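11R-lipoxygenase (Gersemia fruticosa, PDB 3VF1) is a calcium-dependent, non-heme iron dioxygenase of lipid metabolism that probably inserts molecular oxygen into polyunsaturated fatty acids. Local coordinates at residues 423-431 with 690-698; 387-397 with 574-582. All blocks are in the same frame, centred on the assembly; numbering follows the deposited sequence.

Contact 1: 423-431 with 690-698; sequences PHTKGIMAI and GHVPNSIAI. With FE2 (Fe (II) ion), chain E.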
ATOM      1  N   PRO A 423       8.336 -10.258  -2.518  1.00 30.79           N
ATOM      2  CA  PRO A 423       8.733  -9.187  -1.595  1.00 31.78           C
ATOM      3  C   PRO A 423       7.769  -8.000  -1.596  1.00 32.72           C
ATOM      4  O   PRO A 423       7.768  -7.217  -0.645  1.00 33.49           O
ATOM      5  CB  PRO A 423      10.107  -8.758  -2.121  1.00 28.96           C
ATOM      6  CG  PRO A 423      10.117  -9.167  -3.551  1.00 32.65           C
ATOM      7  CD  PRO A 423       9.287 -10.411  -3.632  1.00 30.11           C
ATOM      8  N   HIS A 424       6.957  -7.879  -2.640  1.00 30.58           N
ATOM      9  CA  HIS A 424       6.071  -6.729  -2.787  1.00 30.21           C
ATOM     10  C   HIS A 424       4.666  -6.976  -2.240  1.00 32.45           C
ATOM     11  O   HIS A 424       3.949  -6.030  -1.921  1.00 35.38           O
ATOM     12  CB  HIS A 424       5.996  -6.316  -4.254  1.00 27.33           C
ATOM     13  CG  HIS A 424       7.308  -5.877  -4.819  1.00 29.58           C
ATOM     14  ND1 HIS A 424       7.941  -4.722  -4.413  1.00 30.89           N
ATOM     15  CD2 HIS A 424       8.112  -6.438  -5.751  1.00 28.79           C
ATOM     16  CE1 HIS A 424       9.078  -4.591  -5.072  1.00 33.21           C
ATOM     17  NE2 HIS A 424       9.205  -5.618  -5.893  1.00 29.88           N
ATOM     18  N   THR A 425       4.278  -8.242  -2.133  1.00 29.68           N
ATOM     19  CA  THR A 425       2.961  -8.594  -1.609  1.00 31.47           C
ATOM     20  C   THR A 425       3.067  -9.065  -0.164  1.00 33.11           C
ATOM     21  O   THR A 425       2.077  -9.464   0.446  1.00 34.47           O
ATOM     22  CB  THR A 425       2.294  -9.706  -2.441  1.00 34.13           C
ATOM     23  OG1 THR A 425       3.088 -10.899  -2.383  1.00 36.92           O
ATOM     24  CG2 THR A 425       2.129  -9.266  -3.889  1.00 33.01           C
ATOM     25  N   LYS A 426       4.276  -9.010   0.380  1.00 37.19           N
ATOM     26  CA  LYS A 426       4.528  -9.488   1.731  1.00 36.31           C
ATOM     27  C   LYS A 426       3.797  -8.638   2.766  1.00 38.40           C
ATOM     28  O   LYS A 426       3.959  -7.417   2.806  1.00 40.19           O
ATOM     29  CB  LYS A 426       6.029  -9.468   2.017  1.00 37.48           C
ATOM     30  CG  LYS A 426       6.468 -10.455   3.083  1.00 48.31           C
ATOM     31  CD  LYS A 426       7.952 -10.324   3.380  1.00 49.85           C
ATOM     32  CE  LYS A 426       8.381 -11.277   4.479  1.00 55.70           C
ATOM     33  NZ  LYS A 426       9.772 -11.010   4.941  1.00 68.77           N
ATOM     34  N   GLY A 427       2.985  -9.289   3.594  1.00 36.35           N
ATOM     35  CA  GLY A 427       2.357  -8.630   4.725  1.00 34.97           C
ATOM     36  C   GLY A 427       0.984  -8.039   4.457  1.00 34.32           C
ATOM     37  O   GLY A 427       0.318  -7.584   5.386  1.00 34.13           O
ATOM     38  N   ILE A 428       0.550  -8.044   3.202  1.00 33.56           N
ATOM     39  CA  ILE A 428      -0.711  -7.399   2.845  1.00 34.64           C
ATOM     40  C   ILE A 428      -1.923  -8.154   3.391  1.00 32.61           C
ATOM     41  O   ILE A 428      -2.912  -7.542   3.786  1.00 32.57           O
ATOM     42  CB  ILE A 428      -0.856  -7.217   1.317  1.00 35.01           C
ATOM     43  CG1 ILE A 428      -2.011  -6.258   1.012  1.00 33.87           C
ATOM     44  CG2 ILE A 428      -1.067  -8.559   0.629  1.00 35.41           C
ATOM     45  CD1 ILE A 428      -2.105  -5.849  -0.442  1.00 37.74           C
ATOM     46  N   MET A 429      -1.848  -9.480   3.416  1.00 33.87           N
ATOM     47  CA  MET A 429      -2.951 -10.287   3.931  1.00 32.58           C
ATOM     48  C   MET A 429      -3.119 -10.091   5.435  1.00 32.15           C
ATOM     49  O   MET A 429      -4.240  -9.973   5.933  1.00 32.74           O
ATOM     50  CB  MET A 429      -2.739 -11.768   3.613  1.00 37.99           C
ATOM     51  CG  MET A 429      -3.187 -12.165   2.215  1.00 39.13           C
ATOM     52  SD  MET A 429      -2.946 -13.918   1.849  1.00 40.01           S
ATOM     53  CE  MET A 429      -1.162 -14.018   1.813  1.00 37.05           C
ATOM     54  N   ALA A 430      -2.003 -10.053   6.156  1.00 31.29           N
ATOM     55  CA  ALA A 430      -2.039  -9.848   7.599  1.00 33.57           C
ATOM     56  C   ALA A 430      -2.698  -8.518   7.960  1.00 35.76           C
ATOM     57  O   ALA A 430      -3.639  -8.483   8.755  1.00 35.20           O
ATOM     58  CB  ALA A 430      -0.631  -9.914   8.177  1.00 35.74           C
ATOM     59  N   ILE A 431      -2.206  -7.428   7.376  1.00 34.13           N
ATOM     60  CA  ILE A 431      -2.694  -6.095   7.720  1.00 33.57           C
ATOM     61  C   ILE A 431      -4.156  -5.888   7.326  1.00 34.01           C
ATOM     62  O   ILE A 431      -4.903  -5.217   8.037  1.00 35.44           O
ATOM     63  CB  ILE A 431      -1.834  -4.978   7.080  1.00 34.04           C
ATOM     64  CG1 ILE A 431      -2.249  -3.607   7.620  1.00 36.63           C
ATOM     65  CG2 ILE A 431      -1.961  -4.994   5.562  1.00 33.65           C
ATOM     66  CD1 ILE A 431      -2.161  -3.482   9.128  1.00 39.46           C
ATOM     67  N   GLY A 690      14.715   5.162  -1.026  1.00 29.80           N
ATOM     68  CA  GLY A 690      15.168   4.709   0.278  1.00 28.39           C
ATOM     69  C   GLY A 690      14.128   4.860   1.373  1.00 32.72           C
ATOM     70  O   GLY A 690      14.292   4.323   2.469  1.00 34.46           O
ATOM     71  N   HIS A 691      13.059   5.598   1.083  1.00 34.31           N
ATOM     72  CA  HIS A 691      11.975   5.802   2.041  1.00 31.51           C
ATOM     73  C   HIS A 691      10.729   4.989   1.684  1.00 30.43           C
ATOM     74  O   HIS A 691       9.754   4.989   2.434  1.00 30.83           O
ATOM     75  CB  HIS A 691      11.589   7.284   2.108  1.00 34.82           C
ATOM     76  CG  HIS A 691      12.679   8.180   2.611  1.00 43.18           C
ATOM     77  ND1 HIS A 691      12.469   9.511   2.897  1.00 46.94           N
ATOM     78  CD2 HIS A 691      13.986   7.939   2.874  1.00 48.54           C
ATOM     79  CE1 HIS A 691      13.599  10.053   3.321  1.00 47.26           C
ATOM     80  NE2 HIS A 691      14.533   9.121   3.314  1.00 54.60           N
ATOM     81  N   VAL A 692      10.760   4.304   0.544  1.00 27.38           N
ATOM     82  CA  VAL A 692       9.589   3.578   0.049  1.00 25.80           C
ATOM     83  C   VAL A 692       9.688   2.086   0.350  1.00 27.83           C
ATOM     84  O   VAL A 692      10.510   1.391  -0.241  1.00 31.33           O
ATOM     85  CB  VAL A 692       9.431   3.750  -1.476  1.00 25.79           C
ATOM     86  CG1 VAL A 692       8.211   2.995  -1.976  1.00 27.29           C
ATOM     87  CG2 VAL A 692       9.340   5.224  -1.843  1.00 25.71           C
ATOM     88  N   PRO A 693       8.847   1.582   1.267  1.00 30.32           N
ATOM     89  CA  PRO A 693       8.851   0.143   1.555  1.00 29.06           C
ATOM     90  C   PRO A 693       8.515  -0.680   0.319  1.00 31.26           C
ATOM     91  O   PRO A 693       7.891  -0.165  -0.608  1.00 31.60           O
ATOM     92  CB  PRO A 693       7.750  -0.011   2.611  1.00 26.89           C
ATOM     93  CG  PRO A 693       7.601   1.336   3.213  1.00 30.66           C
ATOM     94  CD  PRO A 693       7.877   2.306   2.105  1.00 30.06           C
ATOM     95  N   ASN A 694       8.922  -1.944   0.309  1.00 31.36           N
ATOM     96  CA  ASN A 694       8.667  -2.820  -0.828  1.00 31.73           C
ATOM     97  C   ASN A 694       7.207  -3.242  -0.932  1.00 29.26           C
ATOM     98  O   ASN A 694       6.720  -3.528  -2.026  1.00 31.60           O
ATOM     99  CB  ASN A 694       9.554  -4.066  -0.753  1.00 33.04           C
ATOM    100  CG  ASN A 694      10.880  -3.880  -1.461  1.00 34.72           C
ATOM    101  OD1 ASN A 694      10.927  -3.410  -2.598  1.00 33.01           O
ATOM    102  ND2 ASN A 694      11.967  -4.248  -0.791  1.00 40.31           N
ATOM    103  N   SER A 695       6.510  -3.281   0.200  1.00 32.55           N
ATOM    104  CA  SER A 695       5.143  -3.793   0.225  1.00 34.17           C
ATOM    105  C   SER A 695       4.201  -2.963   1.090  1.00 30.52           C
ATOM    106  O   SER A 695       4.590  -1.952   1.672  1.00 34.82           O
ATOM    107  CB  SER A 695       5.140  -5.233   0.739  1.00 34.75           C
ATOM    108  OG  SER A 695       5.590  -5.288   2.081  1.00 36.85           O
ATOM    109  N   ILE A 696       2.953  -3.412   1.153  1.00 31.47           N
ATOM    110  CA  ILE A 696       1.948  -2.838   2.032  1.00 32.07           C
ATOM    111  C   ILE A 696       1.858  -3.689   3.291  1.00 41.45           C
ATOM    112  O   ILE A 696       1.117  -4.672   3.329  1.00 40.91           O
ATOM    113  CB  ILE A 696       0.564  -2.827   1.356  1.00 35.02           C
ATOM    114  CG1 ILE A 696       0.593  -1.957   0.098  1.00 34.27           C
ATOM    115  CG2 ILE A 696      -0.505  -2.337   2.327  1.00 33.40           C
ATOM    116  CD1 ILE A 696      -0.670  -2.058  -0.736  1.00 33.97           C
ATOM    117  N   ALA A 697       2.616  -3.318   4.317  1.00 39.43           N
ATOM    118  CA  ALA A 697       2.628  -4.078   5.562  1.00 39.15           C
ATOM    119  C   ALA A 697       2.088  -3.252   6.725  1.00 46.87           C
ATOM    120  O   ALA A 697       2.206  -3.652   7.884  1.00 50.61           O
ATOM    121  CB  ALA A 697       4.036  -4.563   5.868  1.00 37.40           C
ATOM    122  N   ILE A 698       1.492  -2.102   6.418  1.00 45.54           N
ATOM    123  CA  ILE A 698       0.988  -1.213   7.457  1.00 45.18           C
ATOM    124  C   ILE A 698      -0.036  -0.230   6.887  1.00 47.63           C
ATOM    125  O   ILE A 698      -0.787   0.405   7.627  1.00 49.46           O
ATOM    126  CB  ILE A 698       2.142  -0.428   8.120  1.00 44.09           C
ATOM    127  CG1 ILE A 698       1.701   0.154   9.465  1.00 44.50           C
ATOM    128  CG2 ILE A 698       2.652   0.668   7.190  1.00 40.34           C
ATOM    129  CD1 ILE A 698       1.501  -0.888  10.545  1.00 45.76           C
ATOM    130  OXT ILE A 698      -0.146  -0.043   5.674  1.00 42.97           O
TER
HETATM  131 FE   FE2 E 701      -1.426   1.533   4.612  1.00 40.14          FE
HETATM  132  O   HOH W   1       1.919  -6.476   7.691  1.00 41.76           O
HETATM  133  O   HOH W   2      -1.561   2.162   6.869  1.00 43.10           O
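His424 meets Asn694 edge-on: its ND1 donates to the backbone O of Asn694 at 2.9 Å, with an N-H...O angle of 156°, and the acceptor lies in the ring plane. The hydroxyl of Ser695, with chi1 at 64° holding OG between its own backbone N and carbonyl carbon, donates to Lys426 O at 2.8 Å in the carbonyl plane. Farther along, a water donates both to Gly427 O and to Ala697 O. These bonds lay the C-terminal tail of the lipoxygenase domain along the turn between helices 416-425 and 428-438, and the tail runs on to the catalytic iron, which the terminal carboxylate of Ile698 binds through OXT at 2.3 Å. Gly427 occupies the N-cap position with a positive phi of 92°, and a side chain there would press against Ala697 CB. Next to it in the chain, Ile428 CD1 lies 4.1 Å from Ile696 CD1, while Ile431 CG1 lies against Ile698 CA. On the other nitrogen of the His424 ring, NE2 is hydrogen-bonded to the hydroxyl of Tyr645, so the ring bridges two parts of the chain; an alanine here would probably leave both Asn694 O and the Tyr645 hydroxyl without this partner. Ile696 also touches His397 and His575, both iron ligands.

Contact 2: 387-397 with 574-582; sequences HQMITHLLRCH and QHAAVNFSQ. With FE2 (Fe (II) ion), chain E.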
ATOM      1  N   HIS A 387      -9.550  10.430   0.750  1.00 24.64           N
ATOM      2  CA  HIS A 387      -8.196   9.900   0.877  1.00 26.14           C
ATOM      3  C   HIS A 387      -8.140   8.633   1.724  1.00 24.75           C
ATOM      4  O   HIS A 387      -7.530   7.643   1.328  1.00 27.26           O
ATOM      5  CB  HIS A 387      -7.258  10.940   1.485  1.00 25.12           C
ATOM      6  CG  HIS A 387      -5.953  10.370   1.942  1.00 26.06           C
ATOM      7  ND1 HIS A 387      -5.640  10.203   3.273  1.00 28.63           N
ATOM      8  CD2 HIS A 387      -4.890   9.907   1.245  1.00 29.50           C
ATOM      9  CE1 HIS A 387      -4.435   9.674   3.377  1.00 28.08           C
ATOM     10  NE2 HIS A 387      -3.957   9.483   2.161  1.00 29.44           N
ATOM     11  N   GLN A 388      -8.770   8.671   2.892  1.00 24.40           N
ATOM     12  CA  GLN A 388      -8.692   7.562   3.833  1.00 26.13           C
ATOM     13  C   GLN A 388      -9.330   6.289   3.285  1.00 28.40           C
ATOM     14  O   GLN A 388      -8.729   5.219   3.333  1.00 32.55           O
ATOM     15  CB  GLN A 388      -9.359   7.939   5.156  1.00 25.97           C
ATOM     16  CG  GLN A 388      -8.595   8.976   5.960  1.00 30.89           C
ATOM     17  CD  GLN A 388      -7.237   8.473   6.419  1.00 37.12           C
ATOM     18  OE1 GLN A 388      -7.018   7.268   6.547  1.00 38.26           O
ATOM     19  NE2 GLN A 388      -6.318   9.397   6.664  1.00 35.55           N
ATOM     20  N   MET A 389     -10.544   6.410   2.763  1.00 27.55           N
ATOM     21  CA  MET A 389     -11.315   5.239   2.361  1.00 26.90           C
ATOM     22  C   MET A 389     -11.025   4.784   0.933  1.00 27.23           C
ATOM     23  O   MET A 389     -10.942   3.585   0.667  1.00 31.83           O
ATOM     24  CB  MET A 389     -12.811   5.514   2.521  1.00 27.02           C
ATOM     25  CG  MET A 389     -13.212   5.951   3.922  1.00 27.72           C
ATOM     26  SD  MET A 389     -12.467   4.926   5.212  1.00 33.41           S
ATOM     27  CE  MET A 389     -12.974   3.289   4.695  1.00 26.84           C
ATOM     28  N   ILE A 390     -10.868   5.731   0.014  1.00 23.70           N
ATOM     29  CA  ILE A 390     -10.703   5.390  -1.397  1.00 25.48           C
ATOM     30  C   ILE A 390      -9.238   5.345  -1.823  1.00 27.70           C
ATOM     31  O   ILE A 390      -8.764   4.325  -2.326  1.00 29.26           O
ATOM     32  CB  ILE A 390     -11.470   6.371  -2.309  1.00 26.50           C
ATOM     33  CG1 ILE A 390     -12.977   6.183  -2.120  1.00 26.05           C
ATOM     34  CG2 ILE A 390     -11.089   6.155  -3.768  1.00 23.93           C
ATOM     35  CD1 ILE A 390     -13.830   7.140  -2.929  1.00 30.27           C
ATOM     36  N   THR A 391      -8.524   6.447  -1.624  1.00 25.31           N
ATOM     37  CA  THR A 391      -7.142   6.545  -2.080  1.00 26.49           C
ATOM     38  C   THR A 391      -6.224   5.576  -1.343  1.00 27.58           C
ATOM     39  O   THR A 391      -5.341   4.970  -1.946  1.00 26.04           O
ATOM     40  CB  THR A 391      -6.590   7.969  -1.908  1.00 26.15           C
ATOM     41  OG1 THR A 391      -7.420   8.893  -2.622  1.00 29.74           O
ATOM     42  CG2 THR A 391      -5.160   8.057  -2.430  1.00 25.85           C
ATOM     43  N   HIS A 392      -6.429   5.433  -0.038  1.00 26.09           N
ATOM     44  CA  HIS A 392      -5.546   4.597   0.768  1.00 26.83           C
ATOM     45  C   HIS A 392      -6.057   3.170   0.918  1.00 29.09           C
ATOM     46  O   HIS A 392      -5.490   2.245   0.346  1.00 32.83           O
ATOM     47  CB  HIS A 392      -5.323   5.216   2.148  1.00 28.47           C
ATOM     48  CG  HIS A 392      -4.439   4.399   3.037  1.00 33.36           C
ATOM     49  ND1 HIS A 392      -4.772   4.085   4.337  1.00 34.39           N
ATOM     50  CD2 HIS A 392      -3.234   3.823   2.809  1.00 32.91           C
ATOM     51  CE1 HIS A 392      -3.811   3.356   4.873  1.00 35.35           C
ATOM     52  NE2 HIS A 392      -2.865   3.182   3.967  1.00 33.95           N
ATOM     53  N   LEU A 393      -7.126   2.989   1.683  1.00 28.32           N
ATOM     54  CA  LEU A 393      -7.601   1.646   2.008  1.00 30.94           C
ATOM     55  C   LEU A 393      -8.042   0.855   0.775  1.00 29.24           C
ATOM     56  O   LEU A 393      -7.520  -0.226   0.514  1.00 31.02           O
ATOM     57  CB  LEU A 393      -8.730   1.710   3.040  1.00 27.26           C
ATOM     58  CG  LEU A 393      -8.279   2.138   4.439  1.00 35.77           C
ATOM     59  CD1 LEU A 393      -9.468   2.276   5.382  1.00 39.00           C
ATOM     60  CD2 LEU A 393      -7.267   1.153   5.005  1.00 33.55           C
ATOM     61  N   LEU A 394      -8.992   1.385   0.015  1.00 28.17           N
ATOM     62  CA  LEU A 394      -9.509   0.658  -1.141  1.00 27.79           C
ATOM     63  C   LEU A 394      -8.461   0.476  -2.235  1.00 29.18           C
ATOM     64  O   LEU A 394      -8.107  -0.651  -2.587  1.00 31.19           O
ATOM     65  CB  LEU A 394     -10.731   1.363  -1.731  1.00 27.94           C
ATOM     66  CG  LEU A 394     -11.256   0.716  -3.017  1.00 29.03           C
ATOM     67  CD1 LEU A 394     -11.661  -0.731  -2.763  1.00 28.98           C
ATOM     68  CD2 LEU A 394     -12.420   1.504  -3.599  1.00 30.20           C
ATOM     69  N   ARG A 395      -7.963   1.585  -2.769  1.00 26.61           N
ATOM     70  CA  ARG A 395      -7.157   1.550  -3.984  1.00 26.75           C
ATOM     71  C   ARG A 395      -5.734   1.025  -3.778  1.00 27.54           C
ATOM     72  O   ARG A 395      -5.029   0.754  -4.750  1.00 31.16           O
ATOM     73  CB  ARG A 395      -7.130   2.934  -4.639  1.00 25.05           C
ATOM     74  CG  ARG A 395      -8.453   3.324  -5.279  1.00 22.85           C
ATOM     75  CD  ARG A 395      -8.363   4.651  -6.019  1.00 29.94           C
ATOM     76  NE  ARG A 395      -7.422   4.603  -7.136  1.00 29.29           N
ATOM     77  CZ  ARG A 395      -7.700   4.102  -8.338  1.00 28.64           C
ATOM     78  NH1 ARG A 395      -8.895   3.586  -8.598  1.00 28.86           N
ATOM     79  NH2 ARG A 395      -6.774   4.111  -9.287  1.00 31.75           N
ATOM     80  N   CYS A 396      -5.310   0.880  -2.526  1.00 28.57           N
ATOM     81  CA  CYS A 396      -4.010   0.277  -2.236  1.00 29.59           C
ATOM     82  C   CYS A 396      -4.168  -1.054  -1.506  1.00 31.65           C
ATOM     83  O   CYS A 396      -3.824  -2.107  -2.042  1.00 31.54           O
ATOM     84  CB  CYS A 396      -3.127   1.219  -1.410  1.00 29.68           C
ATOM     85  SG  CYS A 396      -2.505   2.663  -2.303  1.00 30.71           S
ATOM     86  N   HIS A 397      -4.686  -1.001  -0.285  1.00 30.20           N
ATOM     87  CA  HIS A 397      -4.793  -2.196   0.547  1.00 30.46           C
ATOM     88  C   HIS A 397      -5.684  -3.269  -0.083  1.00 30.26           C
ATOM     89  O   HIS A 397      -5.223  -4.376  -0.363  1.00 30.55           O
ATOM     90  CB  HIS A 397      -5.308  -1.835   1.945  1.00 26.46           C
ATOM     91  CG  HIS A 397      -4.271  -1.217   2.831  1.00 32.85           C
ATOM     92  ND1 HIS A 397      -3.776  -1.852   3.949  1.00 32.73           N
ATOM     93  CD2 HIS A 397      -3.633  -0.024   2.762  1.00 32.59           C
ATOM     94  CE1 HIS A 397      -2.880  -1.076   4.534  1.00 32.59           C
ATOM     95  NE2 HIS A 397      -2.774   0.038   3.832  1.00 31.61           N
ATOM     96  N   GLN A 574       2.995   3.900  -4.597  1.00 23.56           N
ATOM     97  CA  GLN A 574       1.702   4.535  -4.381  1.00 24.62           C
ATOM     98  C   GLN A 574       1.321   4.504  -2.907  1.00 25.15           C
ATOM     99  O   GLN A 574       0.959   5.531  -2.335  1.00 27.07           O
ATOM    100  CB  GLN A 574       0.614   3.854  -5.211  1.00 26.09           C
ATOM    101  CG  GLN A 574      -0.739   4.553  -5.150  1.00 25.63           C
ATOM    102  CD  GLN A 574      -0.714   5.950  -5.750  1.00 26.54           C
ATOM    103  OE1 GLN A 574       0.315   6.411  -6.243  1.00 24.61           O
ATOM    104  NE2 GLN A 574      -1.853   6.630  -5.709  1.00 30.21           N
ATOM    105  N   HIS A 575       1.402   3.329  -2.292  1.00 23.85           N
ATOM    106  CA  HIS A 575       1.058   3.201  -0.882  1.00 25.71           C
ATOM    107  C   HIS A 575       1.916   4.127  -0.031  1.00 26.90           C
ATOM    108  O   HIS A 575       1.422   4.769   0.891  1.00 29.51           O
ATOM    109  CB  HIS A 575       1.223   1.762  -0.398  1.00 25.99           C
ATOM    110  CG  HIS A 575       0.941   1.589   1.061  1.00 27.87           C
ATOM    111  ND1 HIS A 575       1.940   1.439   2.000  1.00 27.69           N
ATOM    112  CD2 HIS A 575      -0.226   1.564   1.747  1.00 31.08           C
ATOM    113  CE1 HIS A 575       1.399   1.317   3.198  1.00 30.11           C
ATOM    114  NE2 HIS A 575       0.085   1.390   3.073  1.00 28.81           N
ATOM    115  N   ALA A 576       3.205   4.195  -0.346  1.00 26.44           N
ATOM    116  CA  ALA A 576       4.126   5.032   0.411  1.00 26.55           C
ATOM    117  C   ALA A 576       3.731   6.500   0.315  1.00 24.97           C
ATOM    118  O   ALA A 576       3.772   7.231   1.306  1.00 27.49           O
ATOM    119  CB  ALA A 576       5.552   4.840  -0.088  1.00 25.26           C
ATOM    120  N   ALA A 577       3.345   6.926  -0.882  1.00 23.27           N
ATOM    121  CA  ALA A 577       3.036   8.329  -1.137  1.00 23.85           C
ATOM    122  C   ALA A 577       1.796   8.786  -0.374  1.00 25.37           C
ATOM    123  O   ALA A 577       1.740   9.915   0.111  1.00 26.18           O
ATOM    124  CB  ALA A 577       2.854   8.563  -2.629  1.00 23.39           C
ATOM    125  N   VAL A 578       0.807   7.904  -0.268  1.00 25.62           N
ATOM    126  CA  VAL A 578      -0.464   8.257   0.353  1.00 25.56           C
ATOM    127  C   VAL A 578      -0.585   7.744   1.788  1.00 26.73           C
ATOM    128  O   VAL A 578      -1.613   7.940   2.429  1.00 29.58           O
ATOM    129  CB  VAL A 578      -1.654   7.702  -0.453  1.00 26.15           C
ATOM    130  CG1 VAL A 578      -1.481   8.005  -1.937  1.00 26.82           C
ATOM    131  CG2 VAL A 578      -1.804   6.204  -0.226  1.00 24.89           C
ATOM    132  N   ASN A 579       0.456   7.087   2.292  1.00 27.46           N
ATOM    133  CA  ASN A 579       0.407   6.508   3.632  1.00 28.64           C
ATOM    134  C   ASN A 579       1.374   7.180   4.607  1.00 27.22           C
ATOM    135  O   ASN A 579       0.957   7.713   5.633  1.00 30.22           O
ATOM    136  CB  ASN A 579       0.688   5.004   3.567  1.00 28.41           C
ATOM    137  CG  ASN A 579       0.396   4.295   4.879  1.00 33.82           C
ATOM    138  OD1 ASN A 579      -0.627   3.618   5.023  1.00 44.39           O
ATOM    139  ND2 ASN A 579       1.300   4.435   5.837  1.00 31.65           N
ATOM    140  N   PHE A 580       2.663   7.159   4.284  1.00 27.92           N
ATOM    141  CA  PHE A 580       3.682   7.658   5.205  1.00 30.73           C
ATOM    142  C   PHE A 580       3.798   9.178   5.181  1.00 29.07           C
ATOM    143  O   PHE A 580       4.574   9.761   5.939  1.00 31.47           O
ATOM    144  CB  PHE A 580       5.035   7.009   4.904  1.00 27.83           C
ATOM    145  CG  PHE A 580       5.043   5.525   5.118  1.00 32.36           C
ATOM    146  CD1 PHE A 580       5.089   4.999   6.397  1.00 34.71           C
ATOM    147  CD2 PHE A 580       4.993   4.657   4.043  1.00 30.64           C
ATOM    148  CE1 PHE A 580       5.088   3.633   6.600  1.00 35.72           C
ATOM    149  CE2 PHE A 580       4.991   3.290   4.238  1.00 31.40           C
ATOM    150  CZ  PHE A 580       5.038   2.777   5.519  1.00 35.97           C
ATOM    151  N   SER A 581       3.019   9.815   4.312  1.00 28.28           N
ATOM    152  CA  SER A 581       2.950  11.269   4.261  1.00 29.63           C
ATOM    153  C   SER A 581       1.822  11.790   5.149  1.00 29.65           C
ATOM    154  O   SER A 581       1.576  12.996   5.209  1.00 29.38           O
ATOM    155  CB  SER A 581       2.714  11.725   2.824  1.00 30.21           C
ATOM    156  OG  SER A 581       1.501  11.190   2.323  1.00 26.78           O
ATOM    157  N   GLN A 582       1.146  10.879   5.841  1.00 29.90           N
ATOM    158  CA  GLN A 582      -0.063  11.221   6.588  1.00 29.57           C
ATOM    159  C   GLN A 582       0.186  12.086   7.820  1.00 28.25           C
ATOM    160  O   GLN A 582      -0.707  12.806   8.258  1.00 30.87           O
ATOM    161  CB  GLN A 582      -0.809   9.951   7.000  1.00 28.03           C
ATOM    162  CG  GLN A 582      -1.675   9.365   5.904  1.00 29.82           C
ATOM    163  CD  GLN A 582      -2.463   8.161   6.373  1.00 29.83           C
ATOM    164  OE1 GLN A 582      -3.690   8.201   6.457  1.00 33.70           O
ATOM    165  NE2 GLN A 582      -1.760   7.080   6.680  1.00 41.76           N
TER
HETATM  166 FE   FE2 E 701      -1.426   1.533   4.612  1.00 40.14          FE
HETATM  167  O   HOH W   2      -1.561   2.162   6.869  1.00 43.10           O
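His392 and His397 from segment 387-397 and His575 and Asn579 from segment 574-582 converge on one iron(II), the non-heme site of the lipoxygenase fold, and so supply four of its five protein ligands. The segments belong to the long core helices 369-410 and 557-579; locally, 387-397 and 574-579 run nearly antiparallel, their axes approaching to 9.6 Å. Each histidine binds through NE2, that of His392 at 2.3 Å, and Asn579 binds through OD1 at 2.3 Å. A water and the C-terminal Ile698 complete the six donors. The His392 and His575 rings meet rim to rim with planes 28° apart, whereas the His397 ring is turned 63° from that of His575. His392 N bonds to His387 O five residues back, as in a pi-type turn, a known feature of the lipoxygenase ligand helix. Asn579 ND2 is held by Leu632 O, a second-shell bond that would help fix the rotation of the amide.

Apolar packing centres on Val578, a knob seated among His387, Thr391, His392 and Cys396. Its CG1 lies 3.7 Å from Thr391 CG2, and its CG2 faces the sulfur of Cys396, which also rests on Gln574 CG.

Hydrogen bonds close the other end of the interface. His387, its CG anti to the backbone N so that the ring swings across toward the partner segment, donates from NE2 to a lone pair of Val578 O at 2.8 Å, with that oxygen in the ring plane. Gln582 reaches both ways: its NE2 donates to Asn579 O, which also accepts from Gln582 N, while its OE1 accepts from Gln388 NE2 at 2.9 Å, the donor lying in the carbonyl plane but the oxygen tilted 21° from the amide plane of Gln388.

Both contacts lie near the centre of the chain, about 13 Å apart between centres, and share the iron and the water bound to it. Contact 2 is wholly buried and joins two long core helices through metal bonds, a valine knob and side-chain hydrogen bonds. Contact 1 is only partly buried and sets an irregular tail against the turn joining helices 416-425 and 428-438, mostly with bonds to backbone carbonyls. Its helix 416-425 follows helix 369-410 of contact 2 in the chain. The two meet directly where Ile696 CD1 lies 3.4 Å from Cys396 O and Pro693 packs on Phe580, while Ile698 adds a carboxylate oxygen to the imidazole nitrogens and amide oxygen of contact 2.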